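Local coordinates for similar to hydroxylamine oxidoreductase (Kuenenia stuttgartiensis, PDB 6H5L) that serves as the octahaem subunit of a 60-haem reductase complex of an anammox bacterium, working with a dihaem cytochrome partner along an extended electron-transfer pathway, at the interface of chains A and C and the interface of chains A and B. Coordinates in Å, arbitrary orientation; residue numbers count along the deposited sequence, not the author numbering. Chains: chain A/B, Similar to hydroxylamine oxidoreductase; chain C, Conserved hypothetical cytochrome protein.

Contacts 1 and 2 hold chain A to the dihaem cytochrome, chain C, and their C-alpha centres lie about 16 Å apart; contact 3 joins chain A to a second copy of itself, about 14 Å from contact 2 and 23 Å from contact 1. One stretch of chain A supplies all three: residues from helix 51-54 to A:Pro62 and A:Met63 meet chain B, A:Asn65 and A:Leu66 meet chain C, and helix 69-73 with the start of helix 77-87 meets chain C again. The segment thus ties both kinds of subunit contact together in an assembly of six copies of each protein.

Contact 1: the interface of chains A and C. Residues chain A 70-71, 74, 76, 79; chain C 82-84.
The carboxylate of C:Asp82 meets the guanidinium of A:Arg76 end-on in a salt bridge whose two hydrogen bonds converge on one oxygen, OD1. A:Arg76 NH1 gives the shorter bond, 3.1 Å to C:Asp82 OD1, from the syn side but out of the carboxylate plane; NH2 uses the syn lone pair of the same atom. Both bonds end on OD1, so this is not a two-oxygen pairing, and the guanidinium and carboxylate planes are turned 34° from each other. On the chain A side, the A:Leu79 methyl CD1 caps one guanidinium face.

The apolar part centres on C:Ile83, which lies a few residues beyond the axial haem ligand C:Met78. With CG1 anti to the backbone N (chi1 -175°) and the chain extended, its CD1 is thrust into chain A. A:Ile70 meets it tip to tip, CG1 3.6 Å from C:Ile83 CD1, while A:Arg76 CG and A:Leu79 CD1 close in from other sides. Replacing A:Arg76 by an alanine would probably leave the C:Asp82 charge without its mate and strip one flank from C:Ile83.

A:Gln74 lays its carboxamide against the C:Ile83 stem, OE1 3.6 Å from CG1. Beside it, A:Ile70 CD1 touches C:Leu84 CD2 at 3.7 Å.

Contact 2: the interface of chains A and C. Residues chain A 65-66; chain C 21, 33.
The flat groups here are the carboxamide of A:Asn65 and the pyrrolidine ring of C:Pro21, the residue before the second cysteine of a haem-binding CXXCH motif. One face of the carboxamide takes the C:Leu33 methyl CD1, which sits over it but is displaced toward the amide nitrogen, ND2, at 3.5 Å. The proline presents its CB-CG edge to chain A. Past that edge, the carbonyl oxygen of A:Asn65 and the A:Leu66 methyl CD1 lie on opposite sides of the mean ring plane, with A:Asn65 O 3.3 Å from C:Pro21 CG.

In this dihaem cytochrome c the motif's two cysteines, C:Cys19 and C:Cys22, hold the haem covalently, while C:His23 is an axial ligand of its iron. Chain A therefore touches the short helix 20-23, which carries C:Cys22 and C:His23.

A:Leu66 comes to the ring at about a right angle. It turns CG away from its own backbone N (chi1 174°), which lets CD1 reach C:Pro21 CG at 3.7 Å, and its CB lies near C:Pro21 CB.

C:Leu33, on the 3-10 helix 32-36, splits its two methyls between neighbours. While CD1 lies over the amide, CD2 rests against the backbone end of the two chain A side chains, 3.9 Å from A:Asn65 CB and 4.0 Å from A:Leu66 CB.

Contact 3: the interface of chains A and B. Residues chain A 52-53, 60-63; chain B 357, 361.
The backbone carbonyl oxygen of A:Glu61 is gripped by both terminal nitrogens of B:Arg357. NH1 donates to A:Glu61 O at 2.8 Å and NH2 at 2.9 Å, and the oxygen lies in the guanidinium plane. Both donors come from the same face of the carbonyl: NH1 is tilted 25° from its plane, whereas NH2 stands well above it, away from a lone pair. The neighbouring carbonyl of A:Pro62 comes close to NH2, but the N-H points elsewhere and makes no bond.

The guanidinium is sandwiched. A:Met52 SD lies over one face toward the rim, 3.3 Å from B:Arg357 NH2, and the backbone around A:Met63 lies over the other. The hydroxyl of A:Tyr60 sits at the edge, in plane, though at 3.5 Å from NH1 it is only a close neighbour. Bonds at the tip and cover on both faces should restrict the group's rotation.

B:Arg357 leaves its helix with CG opposite the backbone N (chi1 -169°) and runs nearly straight on to NE. A:Tyr53 leans on that stem, its hydroxyl OH 3.4 Å from B:Arg357 CD.

One turn further on, B:Thr361 OG1 donates back to B:Arg357 O at 2.7 Å. Both residues belong to the first turns of the long helix 356-389, just after the end of a haem-binding CXXCH motif, whose B:Cys353 is the second thioether cysteine and B:His354 the axial histidine. B:Arg357 reaches helix 51-54 and the loop 60-63 of chain A, with B:Thr361 beside A:Tyr53.

Contact 1: the interface of chains A and C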
# COMPACT_ATOMS: atom_id res chain seq x y z
N ILE A 70 -5.87 -24.70 -46.11
CA ILE A 70 -6.40 -23.39 -46.50
C ILE A 70 -5.98 -22.31 -45.52
O ILE A 70 -5.77 -21.15 -45.91
CB ILE A 70 -7.94 -23.46 -46.66
CG1 ILE A 70 -8.47 -22.12 -47.19
CG2 ILE A 70 -8.61 -23.83 -45.34
CD1 ILE A 70 -9.96 -22.09 -47.38
N PHE A 71 -5.83 -22.65 -44.24
CA PHE A 71 -5.38 -21.67 -43.26
C PHE A 71 -3.90 -21.35 -43.44
O PHE A 71 -3.48 -20.23 -43.15
CB PHE A 71 -5.67 -22.17 -41.85
CG PHE A 71 -7.05 -22.72 -41.67
CD1 PHE A 71 -8.16 -21.90 -41.80
CD2 PHE A 71 -7.24 -24.06 -41.38
CE1 PHE A 71 -9.44 -22.41 -41.64
CE2 PHE A 71 -8.51 -24.58 -41.22
CZ PHE A 71 -9.61 -23.75 -41.35
N GLN A 74 -3.40 -19.28 -47.20
CA GLN A 74 -3.70 -17.85 -47.20
C GLN A 74 -3.13 -17.15 -45.97
O GLN A 74 -3.53 -16.02 -45.68
CB GLN A 74 -5.21 -17.63 -47.30
CG GLN A 74 -5.80 -18.14 -48.61
CD GLN A 74 -7.29 -17.85 -48.74
OE1 GLN A 74 -7.78 -16.82 -48.29
NE2 GLN A 74 -8.01 -18.77 -49.36
N ARG A 76 -3.43 -17.33 -42.78
CA ARG A 76 -4.41 -16.88 -41.79
C ARG A 76 -3.96 -17.30 -40.39
O ARG A 76 -4.48 -18.22 -39.77
CB ARG A 76 -5.79 -17.43 -42.12
CG ARG A 76 -6.35 -16.95 -43.45
CD ARG A 76 -6.47 -15.43 -43.48
NE ARG A 76 -7.33 -14.93 -42.41
CZ ARG A 76 -8.65 -14.78 -42.52
NH1 ARG A 76 -9.26 -15.09 -43.65
NH2 ARG A 76 -9.35 -14.32 -41.49
N LEU A 79 -6.76 -17.18 -37.73
CA LEU A 79 -7.72 -18.26 -37.60
C LEU A 79 -7.18 -19.40 -36.74
O LEU A 79 -7.97 -20.13 -36.13
CB LEU A 79 -8.13 -18.78 -38.98
CG LEU A 79 -9.03 -17.83 -39.78
CD1 LEU A 79 -9.29 -18.38 -41.17
CD2 LEU A 79 -10.34 -17.59 -39.04
N ASP C 82 -15.06 -15.95 -43.57
CA ASP C 82 -14.68 -14.90 -44.50
C ASP C 82 -13.49 -15.32 -45.36
O ASP C 82 -13.26 -14.72 -46.42
CB ASP C 82 -14.34 -13.62 -43.74
CG ASP C 82 -13.18 -13.80 -42.79
OD1 ASP C 82 -12.02 -13.65 -43.23
OD2 ASP C 82 -13.42 -14.09 -41.60
N ILE C 83 -12.73 -16.32 -44.92
CA ILE C 83 -11.64 -16.87 -45.72
C ILE C 83 -12.18 -17.46 -47.02
O ILE C 83 -11.46 -17.51 -48.03
CB ILE C 83 -10.86 -17.91 -44.89
CG1 ILE C 83 -9.64 -18.42 -45.65
CG2 ILE C 83 -11.77 -19.07 -44.48
CD1 ILE C 83 -8.79 -19.38 -44.85
N LEU C 84 -13.43 -17.91 -47.03
CA LEU C 84 -14.06 -18.43 -48.22
C LEU C 84 -14.73 -17.31 -49.00
O LEU C 84 -15.07 -16.25 -48.46
CB LEU C 84 -15.09 -19.51 -47.87
CG LEU C 84 -14.54 -20.78 -47.21
CD1 LEU C 84 -15.66 -21.73 -46.84
CD2 LEU C 84 -13.54 -21.46 -48.13

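Contact 2: the interface of chains A and C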
# COMPACT_ATOMS: atom_id res chain seq x y z
N ASN A 65 -8.30 -35.57 -40.27
CA ASN A 65 -9.70 -35.23 -40.00
C ASN A 65 -10.09 -33.87 -40.57
O ASN A 65 -11.00 -33.78 -41.40
CB ASN A 65 -9.95 -35.27 -38.49
CG ASN A 65 -10.04 -36.69 -37.96
OD1 ASN A 65 -10.74 -37.53 -38.53
ND2 ASN A 65 -9.33 -36.97 -36.88
N LEU A 66 -9.41 -32.80 -40.15
CA LEU A 66 -9.73 -31.44 -40.58
C LEU A 66 -8.55 -30.87 -41.36
O LEU A 66 -7.46 -30.69 -40.81
CB LEU A 66 -10.07 -30.55 -39.38
CG LEU A 66 -10.27 -29.06 -39.69
CD1 LEU A 66 -11.32 -28.86 -40.77
CD2 LEU A 66 -10.65 -28.33 -38.42
N PRO C 21 -15.79 -32.19 -41.46
CA PRO C 21 -15.01 -32.67 -40.30
C PRO C 21 -15.68 -32.46 -38.95
O PRO C 21 -15.50 -33.28 -38.05
CB PRO C 21 -13.71 -31.85 -40.41
CG PRO C 21 -13.55 -31.65 -41.87
CD PRO C 21 -14.93 -31.46 -42.41
N LEU C 33 -14.41 -35.37 -35.00
CA LEU C 33 -13.95 -34.42 -33.99
C LEU C 33 -15.08 -33.91 -33.10
O LEU C 33 -14.80 -33.20 -32.14
CB LEU C 33 -13.25 -33.24 -34.67
CG LEU C 33 -11.73 -33.33 -34.87
CD1 LEU C 33 -11.25 -34.76 -34.99
CD2 LEU C 33 -11.32 -32.53 -36.09

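Contact 3: the interface of chains A and B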
# COMPACT_ATOMS: atom_id res chain seq x y z
N MET A 52 4.95 -40.61 -33.66
CA MET A 52 4.66 -39.39 -34.42
C MET A 52 5.07 -38.16 -33.64
O MET A 52 5.63 -37.21 -34.22
CB MET A 52 3.16 -39.31 -34.75
CG MET A 52 2.64 -40.32 -35.75
SD MET A 52 0.91 -39.96 -36.10
CE MET A 52 0.52 -41.21 -37.31
N TYR A 53 4.82 -38.15 -32.34
CA TYR A 53 5.12 -37.01 -31.48
C TYR A 53 6.47 -37.13 -30.78
O TYR A 53 7.12 -36.10 -30.56
CB TYR A 53 4.02 -36.84 -30.43
CG TYR A 53 2.64 -36.63 -31.03
CD1 TYR A 53 2.21 -35.37 -31.42
CD2 TYR A 53 1.76 -37.70 -31.20
CE1 TYR A 53 0.95 -35.18 -31.96
CE2 TYR A 53 0.51 -37.52 -31.74
CZ TYR A 53 0.10 -36.26 -32.12
OH TYR A 53 -1.15 -36.08 -32.66
N TYR A 60 6.43 -38.83 -37.92
CA TYR A 60 5.21 -38.02 -37.95
C TYR A 60 4.47 -38.22 -39.27
O TYR A 60 5.08 -38.38 -40.33
CB TYR A 60 5.52 -36.54 -37.75
CG TYR A 60 4.28 -35.68 -37.66
CD1 TYR A 60 3.46 -35.73 -36.55
CD2 TYR A 60 3.92 -34.83 -38.70
CE1 TYR A 60 2.31 -34.96 -36.46
CE2 TYR A 60 2.79 -34.05 -38.63
CZ TYR A 60 1.99 -34.12 -37.50
OH TYR A 60 0.85 -33.34 -37.42
N GLU A 61 3.14 -38.22 -39.18
CA GLU A 61 2.25 -38.30 -40.33
C GLU A 61 1.24 -37.17 -40.26
O GLU A 61 0.88 -36.72 -39.17
CB GLU A 61 1.52 -39.65 -40.39
CG GLU A 61 2.42 -40.85 -40.60
CD GLU A 61 1.66 -42.16 -40.59
OE1 GLU A 61 0.43 -42.12 -40.42
OE2 GLU A 61 2.30 -43.22 -40.76
N PRO A 62 0.76 -36.69 -41.41
CA PRO A 62 -0.15 -35.54 -41.40
C PRO A 62 -1.50 -35.89 -40.79
O PRO A 62 -1.90 -37.05 -40.70
CB PRO A 62 -0.30 -35.19 -42.89
CG PRO A 62 0.87 -35.84 -43.56
CD PRO A 62 1.14 -37.08 -42.77
N MET A 63 -2.20 -34.85 -40.35
CA MET A 63 -3.56 -35.00 -39.84
C MET A 63 -4.48 -35.57 -40.92
O MET A 63 -4.20 -35.48 -42.12
CB MET A 63 -4.10 -33.65 -39.36
CG MET A 63 -3.59 -33.22 -38.00
SD MET A 63 -3.99 -31.49 -37.70
CE MET A 63 -5.70 -31.46 -38.23
N ARG B 357 -6.27 -35.84 -31.72
CA ARG B 357 -5.38 -36.86 -32.25
C ARG B 357 -4.33 -37.28 -31.22
O ARG B 357 -4.13 -38.47 -30.98
CB ARG B 357 -4.71 -36.35 -33.53
CG ARG B 357 -3.97 -37.41 -34.31
CD ARG B 357 -3.06 -36.76 -35.34
NE ARG B 357 -2.56 -37.72 -36.33
CZ ARG B 357 -1.58 -37.46 -37.18
NH1 ARG B 357 -0.98 -36.28 -37.17
NH2 ARG B 357 -1.20 -38.39 -38.05
N THR B 361 -4.48 -40.86 -29.66
CA THR B 361 -3.30 -41.68 -29.89
C THR B 361 -2.71 -42.19 -28.58
O THR B 361 -2.29 -43.35 -28.48
CB THR B 361 -2.25 -40.89 -30.67
OG1 THR B 361 -2.76 -40.57 -31.97
CG2 THR B 361 -0.97 -41.69 -30.82